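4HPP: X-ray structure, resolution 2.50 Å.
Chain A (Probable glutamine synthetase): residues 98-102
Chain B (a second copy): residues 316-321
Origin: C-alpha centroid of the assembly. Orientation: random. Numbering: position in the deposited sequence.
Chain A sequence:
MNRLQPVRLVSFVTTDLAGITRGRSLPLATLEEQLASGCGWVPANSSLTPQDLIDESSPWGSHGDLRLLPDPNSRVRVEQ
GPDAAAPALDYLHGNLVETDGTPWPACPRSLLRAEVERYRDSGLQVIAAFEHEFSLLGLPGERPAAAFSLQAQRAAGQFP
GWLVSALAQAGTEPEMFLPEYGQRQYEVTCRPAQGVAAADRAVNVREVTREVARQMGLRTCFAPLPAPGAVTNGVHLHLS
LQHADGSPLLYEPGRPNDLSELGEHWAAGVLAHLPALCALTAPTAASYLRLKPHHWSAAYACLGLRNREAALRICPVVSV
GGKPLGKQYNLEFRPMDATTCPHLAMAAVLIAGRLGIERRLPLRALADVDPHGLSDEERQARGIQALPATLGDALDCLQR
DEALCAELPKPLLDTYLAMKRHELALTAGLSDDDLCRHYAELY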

# COMPACT_ATOMS: atom_id res chain seq x y z
N GLU A 98 35.11 -20.09 -36.43
CA GLU A 98 35.32 -19.05 -37.48
C GLU A 98 34.21 -19.19 -38.52
O GLU A 98 33.47 -20.17 -38.44
CB GLU A 98 36.73 -19.17 -38.06
CG GLU A 98 37.82 -18.46 -37.22
CD GLU A 98 38.94 -19.39 -36.72
OE1 GLU A 98 39.16 -20.47 -37.32
OE2 GLU A 98 39.62 -19.05 -35.72
N THR A 99 34.03 -18.25 -39.46
CA THR A 99 32.75 -18.24 -40.28
C THR A 99 32.46 -19.46 -41.19
O THR A 99 31.30 -19.70 -41.56
CB THR A 99 32.50 -16.92 -41.09
OG1 THR A 99 33.70 -16.47 -41.72
CG2 THR A 99 31.95 -15.82 -40.21
N ASP A 100 33.52 -20.20 -41.53
CA ASP A 100 33.48 -21.41 -42.41
C ASP A 100 33.11 -22.72 -41.70
O ASP A 100 32.86 -23.73 -42.38
CB ASP A 100 34.86 -21.61 -43.10
CG ASP A 100 36.05 -21.40 -42.14
OD1 ASP A 100 37.12 -20.99 -42.58
OD2 ASP A 100 35.94 -21.64 -40.92
N GLY A 101 33.12 -22.73 -40.36
CA GLY A 101 32.93 -23.94 -39.54
C GLY A 101 34.11 -24.30 -38.62
O GLY A 101 34.06 -25.28 -37.87
N THR A 102 35.15 -23.48 -38.66
CA THR A 102 36.46 -23.84 -38.12
C THR A 102 36.60 -23.58 -36.62
O THR A 102 36.62 -22.41 -36.19
CB THR A 102 37.59 -23.12 -38.90
OG1 THR A 102 37.46 -23.41 -40.29
CG2 THR A 102 39.00 -23.53 -38.40
N PRO B 316 30.96 -9.95 -44.41
CA PRO B 316 31.16 -11.07 -45.30
C PRO B 316 30.06 -12.10 -45.06
O PRO B 316 29.34 -12.04 -44.06
CB PRO B 316 32.52 -11.61 -44.87
CG PRO B 316 32.59 -11.31 -43.40
CD PRO B 316 31.69 -10.13 -43.14
N VAL B 317 29.92 -13.03 -46.00
CA VAL B 317 28.92 -14.08 -45.87
C VAL B 317 29.24 -15.11 -44.75
O VAL B 317 30.38 -15.24 -44.31
CB VAL B 317 28.66 -14.72 -47.24
CG1 VAL B 317 27.89 -13.74 -48.13
CG2 VAL B 317 29.98 -15.17 -47.88
N VAL B 318 28.21 -15.80 -44.24
CA VAL B 318 28.40 -16.95 -43.32
C VAL B 318 28.08 -18.26 -44.10
O VAL B 318 26.92 -18.51 -44.46
CB VAL B 318 27.61 -16.78 -41.95
CG1 VAL B 318 27.25 -15.33 -41.67
CG2 VAL B 318 26.33 -17.62 -41.85
N SER B 319 29.10 -19.08 -44.37
CA SER B 319 28.85 -20.40 -45.00
C SER B 319 28.36 -21.40 -43.95
O SER B 319 27.17 -21.63 -43.83
CB SER B 319 30.05 -20.94 -45.80
OG SER B 319 31.26 -20.77 -45.11
N VAL B 320 29.29 -21.96 -43.19
CA VAL B 320 29.01 -22.74 -42.00
C VAL B 320 28.06 -23.98 -42.13
O VAL B 320 28.53 -25.12 -42.17
CB VAL B 320 28.67 -21.83 -40.81
CG1 VAL B 320 27.17 -21.49 -40.75
CG2 VAL B 320 29.19 -22.45 -39.53
N GLY B 321 26.74 -23.75 -42.20
CA GLY B 321 25.78 -24.85 -42.32
C GLY B 321 24.59 -24.46 -43.19
O GLY B 321 23.67 -23.78 -42.73

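The most unusual feature of this contact is that one carbonyl, Thr99(A) O, makes three of its closest residue-to-residue approaches. Thr99(A) O faces the chain B backbone where it passes from Val318(B) to Val320(B). Thr99(A) O lies 3.4 Å from Val320(B) N and 3.6 Å from Ser319(B) N. Whether the shorter approach is a hydrogen bond is left open by the geometry. No salt bridge or stack joins the two stretches.

Neither stretch forms a regular helix or strand. Chain A folds into a type I beta turn from Glu98(A) to Gly101(A). Gly101(A) N donates to Glu98(A) O at 3.2 Å, which closes the turn. Glu98(A) N donates to Thr102(A) O at 2.8 Å and ties the ends of the stretch together. Gly101(A) has phi near 119°. At these backbone angles a CB would jam against the carbonyl oxygen of Asp100(A), so glycine suits this position for local reasons.

Thr99(A) has the largest area covered by the other stretch. Thr99(A) CB lies 4.2 Å from Val317(B) O, a loose van der Waals approach. Across the contact, Val320(B) is the most covered residue of chain B. The Val320(B) CG2 methyl packs 4.0 Å from Gly101(A) CA, where no side chain stands on the glycine. Val320(B) has a positive phi of 55°, uncommon for a branched residue.

Ser319(B) OG comes within 3.6 Å of Asp100(A) CA, so the hydroxyl meets backbone carbon here. The Asp100(A) CA-to-CB bond points away from chain B. Its carboxylate is engaged within its own stretch: Asp100(A) OD2 accepts a very short 2.4 Å hydrogen bond from Thr102(A) OG1. Thr102(A) N also donates to Asp100(A) OD2, a weak bond at 3.0 Å. The acid therefore braces the chain A loop.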